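Local coordinates for protein N-terminal acetyltransferase B complex subunit MDM20 (PDB 5K04) that probably serves as the non-catalytic auxiliary subunit of the NatB N-terminal acetyltransferase complex, holding the catalytic subunit NAT3, at residues 462-476 with 498-512. Residues are numbered along the deposited sequence; the frame is centred on the assembly and turned at random.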
loop_
_atom_site.group_PDB
_atom_site.type_symbol
_atom_site.label_atom_id
_atom_site.label_comp_id
_atom_site.label_asym_id
_atom_site.label_seq_id
_atom_site.Cartn_x
_atom_site.Cartn_y
_atom_site.Cartn_z
ATOM N N TRP A 462 -7.863 2.480 -15.717
ATOM C CA TRP A 462 -6.538 2.892 -15.255
ATOM C C TRP A 462 -6.500 4.368 -14.867
ATOM O O TRP A 462 -5.866 4.739 -13.876
ATOM C CB TRP A 462 -5.497 2.614 -16.330
ATOM C CG TRP A 462 -5.092 1.184 -16.374
ATOM C CD1 TRP A 462 -5.402 0.268 -17.345
ATOM C CD2 TRP A 462 -4.306 0.491 -15.404
ATOM N NE1 TRP A 462 -4.844 -0.949 -17.035
ATOM C CE2 TRP A 462 -4.173 -0.843 -15.846
ATOM C CE3 TRP A 462 -3.700 0.866 -14.205
ATOM C CZ2 TRP A 462 -3.455 -1.794 -15.139
ATOM C CZ3 TRP A 462 -2.986 -0.101 -13.482
ATOM C CH2 TRP A 462 -2.867 -1.406 -13.957
ATOM N N VAL A 463 -7.148 5.227 -15.657
ATOM C CA VAL A 463 -7.231 6.641 -15.305
ATOM C C VAL A 463 -7.930 6.796 -13.963
ATOM O O VAL A 463 -7.552 7.637 -13.135
ATOM C CB VAL A 463 -7.957 7.419 -16.422
ATOM C CG1 VAL A 463 -8.283 8.834 -15.988
ATOM C CG2 VAL A 463 -7.132 7.430 -17.698
ATOM N N ASP A 464 -8.944 5.959 -13.718
ATOM C CA ASP A 464 -9.647 5.979 -12.440
ATOM C C ASP A 464 -8.709 5.597 -11.300
ATOM O O ASP A 464 -8.742 6.205 -10.222
ATOM C CB ASP A 464 -10.845 5.032 -12.508
ATOM C CG ASP A 464 -11.821 5.254 -11.385
ATOM O OD1 ASP A 464 -12.434 6.346 -11.342
ATOM O OD2 ASP A 464 -11.975 4.334 -10.547
ATOM N N ILE A 465 -7.848 4.607 -11.537
ATOM C CA ILE A 465 -6.818 4.249 -10.574
ATOM C C ILE A 465 -5.869 5.420 -10.341
ATOM O O ILE A 465 -5.496 5.715 -9.198
ATOM C CB ILE A 465 -6.081 2.984 -11.054
ATOM C CG1 ILE A 465 -7.034 1.793 -11.037
ATOM C CG2 ILE A 465 -4.890 2.681 -10.186
ATOM C CD1 ILE A 465 -6.429 0.500 -11.486
ATOM N N TYR A 466 -5.476 6.118 -11.416
ATOM C CA TYR A 466 -4.615 7.290 -11.257
ATOM C C TYR A 466 -5.296 8.394 -10.447
ATOM O O TYR A 466 -4.623 9.108 -9.690
ATOM C CB TYR A 466 -4.176 7.847 -12.617
ATOM C CG TYR A 466 -3.224 8.999 -12.413
ATOM C CD1 TYR A 466 -1.887 8.771 -12.105
ATOM C CD2 TYR A 466 -3.663 10.316 -12.478
ATOM C CE1 TYR A 466 -0.996 9.830 -11.871
ATOM C CE2 TYR A 466 -2.784 11.382 -12.251
ATOM C CZ TYR A 466 -1.455 11.133 -11.947
ATOM O OH TYR A 466 -0.588 12.189 -11.708
ATOM N N ARG A 467 -6.622 8.556 -10.586
ATOM C CA ARG A 467 -7.324 9.567 -9.792
ATOM C C ARG A 467 -7.320 9.228 -8.305
ATOM O O ARG A 467 -7.363 10.137 -7.470
ATOM C CB ARG A 467 -8.756 9.755 -10.305
ATOM C CG ARG A 467 -8.805 10.453 -11.665
ATOM C CD ARG A 467 -10.224 10.709 -12.138
ATOM N NE ARG A 467 -10.238 11.324 -13.469
ATOM C CZ ARG A 467 -10.731 10.741 -14.557
ATOM N NH1 ARG A 467 -11.264 9.529 -14.464
ATOM N NH2 ARG A 467 -10.697 11.369 -15.730
ATOM N N PHE A 468 -7.270 7.937 -7.957
ATOM C CA PHE A 468 -7.050 7.555 -6.566
ATOM C C PHE A 468 -5.715 8.107 -6.077
ATOM O O PHE A 468 -5.631 8.686 -4.990
ATOM C CB PHE A 468 -7.095 6.022 -6.410
ATOM C CG PHE A 468 -6.024 5.485 -5.485
ATOM C CD1 PHE A 468 -6.101 5.697 -4.111
ATOM C CD2 PHE A 468 -4.934 4.793 -5.990
ATOM C CE1 PHE A 468 -5.112 5.237 -3.262
ATOM C CE2 PHE A 468 -3.938 4.321 -5.141
ATOM C CZ PHE A 468 -4.022 4.549 -3.775
ATOM N N TYR A 469 -4.662 7.943 -6.889
ATOM C CA TYR A 469 -3.346 8.486 -6.551
ATOM C C TYR A 469 -3.392 10.002 -6.357
ATOM O O TYR A 469 -2.784 10.533 -5.418
ATOM C CB TYR A 469 -2.333 8.095 -7.637
ATOM C CG TYR A 469 -1.867 6.650 -7.534
ATOM C CD1 TYR A 469 -0.973 6.271 -6.544
ATOM C CD2 TYR A 469 -2.315 5.672 -8.413
ATOM C CE1 TYR A 469 -0.527 4.974 -6.422
ATOM C CE2 TYR A 469 -1.868 4.335 -8.298
ATOM C CZ TYR A 469 -0.970 4.007 -7.289
ATOM O OH TYR A 469 -0.500 2.724 -7.107
ATOM N N LEU A 470 -4.117 10.713 -7.226
ATOM C CA LEU A 470 -4.273 12.158 -7.057
ATOM C C LEU A 470 -4.991 12.489 -5.755
ATOM O O LEU A 470 -4.629 13.442 -5.057
ATOM C CB LEU A 470 -5.058 12.731 -8.233
ATOM C CG LEU A 470 -4.381 12.911 -9.578
ATOM C CD1 LEU A 470 -5.395 13.442 -10.604
ATOM C CD2 LEU A 470 -3.229 13.881 -9.411
ATOM N N THR A 471 -6.023 11.707 -5.423
ATOM C CA THR A 471 -6.819 11.927 -4.218
ATOM C C THR A 471 -6.021 11.621 -2.947
ATOM O O THR A 471 -6.052 12.389 -1.977
ATOM C CB THR A 471 -8.076 11.059 -4.308
ATOM O OG1 THR A 471 -8.900 11.547 -5.375
ATOM C CG2 THR A 471 -8.861 11.058 -2.992
ATOM N N SER A 472 -5.297 10.503 -2.945
ATOM C CA SER A 472 -4.500 10.112 -1.788
ATOM C C SER A 472 -3.390 11.120 -1.510
ATOM O O SER A 472 -3.154 11.488 -0.353
ATOM C CB SER A 472 -3.924 8.711 -2.019
ATOM O OG SER A 472 -3.081 8.331 -0.945
ATOM N N LYS A 473 -2.704 11.584 -2.565
ATOM C CA LYS A 473 -1.665 12.600 -2.410
ATOM C C LYS A 473 -2.189 13.833 -1.679
ATOM O O LYS A 473 -1.542 14.343 -0.756
ATOM C CB LYS A 473 -1.101 12.968 -3.785
ATOM C CG LYS A 473 -0.250 14.249 -3.867
ATOM C CD LYS A 473 0.228 14.463 -5.313
ATOM C CE LYS A 473 0.972 15.776 -5.520
ATOM N NZ LYS A 473 2.350 15.770 -4.948
ATOM N N GLN A 474 -3.377 14.315 -2.060
ATOM C CA GLN A 474 -3.927 15.505 -1.413
ATOM C C GLN A 474 -4.478 15.197 -0.023
ATOM O O GLN A 474 -4.394 16.042 0.876
ATOM C CB GLN A 474 -5.017 16.140 -2.280
ATOM C CG GLN A 474 -5.412 17.553 -1.797
ATOM C CD GLN A 474 -4.192 18.481 -1.546
ATOM O OE1 GLN A 474 -3.494 18.887 -2.484
ATOM N NE2 GLN A 474 -3.942 18.807 -0.271
ATOM N N GLU A 475 -5.051 14.004 0.171
ATOM C CA GLU A 475 -5.597 13.666 1.480
ATOM C C GLU A 475 -4.487 13.477 2.521
ATOM O O GLU A 475 -4.610 13.955 3.657
ATOM C CB GLU A 475 -6.491 12.425 1.369
ATOM C CG GLU A 475 -7.823 12.701 0.640
ATOM C CD GLU A 475 -8.758 11.476 0.538
ATOM O OE1 GLU A 475 -8.290 10.319 0.677
ATOM O OE2 GLU A 475 -9.971 11.689 0.329
ATOM N N ILE A 476 -3.375 12.823 2.151
ATOM C CA ILE A 476 -2.324 12.589 3.142
ATOM C C ILE A 476 -1.591 13.883 3.488
ATOM O O ILE A 476 -1.232 14.105 4.650
ATOM C CB ILE A 476 -1.352 11.486 2.692
ATOM C CG1 ILE A 476 -0.528 11.062 3.906
ATOM C CG2 ILE A 476 -0.429 11.933 1.557
ATOM C CD1 ILE A 476 -1.345 10.355 4.954
ATOM N N PHE A 498 3.708 7.102 5.224
ATOM C CA PHE A 498 2.686 6.730 4.252
ATOM C C PHE A 498 2.816 7.580 2.996
ATOM O O PHE A 498 2.873 7.059 1.878
ATOM C CB PHE A 498 1.294 6.894 4.874
ATOM C CG PHE A 498 0.176 6.289 4.053
ATOM C CD1 PHE A 498 -0.483 7.034 3.094
ATOM C CD2 PHE A 498 -0.223 4.977 4.251
ATOM C CE1 PHE A 498 -1.512 6.479 2.338
ATOM C CE2 PHE A 498 -1.252 4.408 3.492
ATOM C CZ PHE A 498 -1.898 5.159 2.542
ATOM N N SER A 499 2.871 8.904 3.181
ATOM C CA SER A 499 3.067 9.829 2.069
ATOM C C SER A 499 4.321 9.476 1.272
ATOM O O SER A 499 4.253 9.297 0.052
ATOM C CB SER A 499 3.145 11.263 2.602
ATOM O OG SER A 499 3.247 12.186 1.552
ATOM N N LYS A 500 5.477 9.370 1.958
ATOM C CA LYS A 500 6.740 9.004 1.300
ATOM C C LYS A 500 6.611 7.736 0.466
ATOM O O LYS A 500 7.135 7.658 -0.652
ATOM C CB LYS A 500 7.842 8.770 2.326
ATOM C CG LYS A 500 8.420 9.971 3.026
ATOM C CD LYS A 500 9.762 9.578 3.640
ATOM C CE LYS A 500 10.119 10.416 4.853
ATOM N NZ LYS A 500 11.499 10.111 5.337
ATOM N N ARG A 501 5.964 6.707 1.021
ATOM C CA ARG A 501 5.885 5.440 0.313
ATOM C C ARG A 501 4.992 5.534 -0.916
ATOM O O ARG A 501 5.117 4.708 -1.825
ATOM C CB ARG A 501 5.408 4.347 1.270
ATOM C CG ARG A 501 6.488 3.949 2.287
ATOM C CD ARG A 501 5.974 3.031 3.387
ATOM N NE ARG A 501 5.516 1.741 2.874
ATOM C CZ ARG A 501 5.123 0.720 3.637
ATOM N NH1 ARG A 501 5.119 0.838 4.956
ATOM N NH2 ARG A 501 4.717 -0.413 3.084
ATOM N N MET A 502 4.109 6.537 -0.960
ATOM C CA MET A 502 3.116 6.714 -2.015
ATOM C C MET A 502 3.594 7.630 -3.133
ATOM O O MET A 502 3.035 7.598 -4.232
ATOM C CB MET A 502 1.815 7.280 -1.415
ATOM C CG MET A 502 0.882 6.236 -0.803
ATOM S SD MET A 502 0.347 4.962 -1.909
ATOM C CE MET A 502 -1.209 4.621 -1.167
ATOM N N GLN A 503 4.637 8.421 -2.872
ATOM C CA GLN A 503 5.034 9.496 -3.774
ATOM C C GLN A 503 5.609 8.963 -5.084
ATOM O O GLN A 503 5.406 9.564 -6.146
ATOM C CB GLN A 503 6.056 10.385 -3.077
ATOM C CG GLN A 503 6.539 11.530 -3.923
ATOM C CD GLN A 503 7.746 12.202 -3.325
ATOM O OE1 GLN A 503 8.822 11.600 -3.202
ATOM N NE2 GLN A 503 7.574 13.459 -2.931
ATOM N N ASN A 504 6.341 7.852 -5.030
ATOM C CA ASN A 504 7.030 7.339 -6.206
ATOM C C ASN A 504 7.055 5.816 -6.197
ATOM O O ASN A 504 8.105 5.185 -6.315
ATOM C CB ASN A 504 8.447 7.881 -6.299
ATOM C CG ASN A 504 8.929 7.884 -7.708
ATOM O OD1 ASN A 504 8.122 7.902 -8.648
ATOM N ND2 ASN A 504 10.232 7.865 -7.882
ATOM N N SER A 505 5.881 5.214 -6.038
ATOM C CA SER A 505 5.802 3.772 -5.941
ATOM C C SER A 505 5.817 3.157 -7.336
ATOM O O SER A 505 5.443 3.790 -8.328
ATOM C CB SER A 505 4.553 3.337 -5.166
ATOM O OG SER A 505 3.376 3.317 -5.962
ATOM N N ILE A 506 6.280 1.909 -7.397
ATOM C CA ILE A 506 6.286 1.185 -8.659
ATOM C C ILE A 506 4.860 1.010 -9.175
ATOM O O ILE A 506 4.619 1.052 -10.386
ATOM C CB ILE A 506 7.029 -0.155 -8.482
ATOM C CG1 ILE A 506 7.031 -0.966 -9.789
ATOM C CG2 ILE A 506 6.430 -0.976 -7.339
ATOM C CD1 ILE A 506 7.957 -0.408 -10.835
ATOM N N SER A 507 3.885 0.897 -8.266
ATOM C CA SER A 507 2.490 0.745 -8.688
ATOM C C SER A 507 1.939 2.028 -9.316
ATOM O O SER A 507 1.089 1.972 -10.221
ATOM C CB SER A 507 1.631 0.307 -7.493
ATOM O OG SER A 507 2.102 -0.926 -6.958
ATOM N N LEU A 508 2.388 3.190 -8.829
ATOM C CA LEU A 508 1.991 4.475 -9.408
ATOM C C LEU A 508 2.595 4.654 -10.787
ATOM O O LEU A 508 1.919 5.084 -11.731
ATOM C CB LEU A 508 2.441 5.627 -8.499
ATOM C CG LEU A 508 2.615 6.991 -9.173
ATOM C CD1 LEU A 508 1.270 7.568 -9.623
ATOM C CD2 LEU A 508 3.403 8.000 -8.269
ATOM N N ASN A 509 3.892 4.351 -10.908
ATOM C CA ASN A 509 4.587 4.500 -12.182
ATOM C C ASN A 509 4.118 3.464 -13.199
ATOM O O ASN A 509 3.993 3.769 -14.389
ATOM C CB ASN A 509 6.086 4.436 -11.927
ATOM C CG ASN A 509 6.608 5.729 -11.294
ATOM O OD1 ASN A 509 6.416 6.812 -11.853
ATOM N ND2 ASN A 509 7.236 5.623 -10.123
ATOM N N PHE A 510 3.805 2.251 -12.737
ATOM C CA PHE A 510 3.169 1.280 -13.620
ATOM C C PHE A 510 1.830 1.794 -14.129
ATOM O O PHE A 510 1.500 1.626 -15.308
ATOM C CB PHE A 510 2.971 -0.056 -12.907
ATOM C CG PHE A 510 2.385 -1.085 -13.792
ATOM C CD1 PHE A 510 3.115 -1.568 -14.859
ATOM C CD2 PHE A 510 1.101 -1.531 -13.598
ATOM C CE1 PHE A 510 2.577 -2.489 -15.705
ATOM C CE2 PHE A 510 0.554 -2.452 -14.445
ATOM C CZ PHE A 510 1.288 -2.933 -15.503
ATOM N N THR A 511 1.043 2.415 -13.239
ATOM C CA THR A 511 -0.234 3.003 -13.632
ATOM C C THR A 511 -0.048 4.034 -14.743
ATOM O O THR A 511 -0.796 4.032 -15.726
ATOM C CB THR A 511 -0.916 3.620 -12.396
ATOM O OG1 THR A 511 -1.272 2.587 -11.464
ATOM C CG2 THR A 511 -2.154 4.380 -12.780
ATOM N N VAL A 512 0.970 4.902 -14.619
ATOM C CA VAL A 512 1.248 5.898 -15.656
ATOM C C VAL A 512 1.748 5.223 -16.930
ATOM O O VAL A 512 1.290 5.543 -18.034
ATOM C CB VAL A 512 2.253 6.955 -15.143
ATOM C CG1 VAL A 512 2.670 7.923 -16.261
ATOM C CG2 VAL A 512 1.681 7.751 -13.952
#
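Tyr-469 lays its ring against Leu-508 where helix 456-485 meets the start of helix 506-521. Leu-508 CB stands over one face, 4.0 Å from the ring centroid, as a CH-pi contact, while Phe-468 CE2 covers the opposite face, so the flat ring is sandwiched. With CG anti to its carbonyl carbon (chi1 -77°), the tyrosine reaches across until its OH lies 3.2 Å from Ser-507 CB. Tyrosine suits the place by joining a flat face for Leu-508 to a hydroxyl for Glu-443.

Thr-511 is a knob in a hole formed by Trp-462, Ile-465, Tyr-466 and Tyr-469. Its short branched side chain fills the hole with CG2, 4.0 Å from Tyr-466 CB, while OG1, at the indole edge, donates to Ser-507 O in its own helix (2.7 Å). Large apolar groups fill the two ends: Trp-462 CH2 meets Phe-510 CE2 at 3.6 Å, and at the far end Ile-476 CD1 packs on Phe-498 CD1 (3.9 Å). Between them, unbranched Met-502, bent at chi2, brings CE to the edge of the Phe-468 ring.

No hydrogen bond joins the two segments directly. Ser-505 N-caps helix 506-521, its OG accepting from Leu-508 N (3.0 Å), and Glu-443 OE1 bonds both this OG and Tyr-469 OH, linking cap to tyrosine.

Phe-498 also stacks on Phe-13 of the NAT3 chain, placing the contact beside the subunit interface. Broadly antiparallel helices packed through such a buried seam are consistent with the TPR-like alpha-solenoid expected of this family.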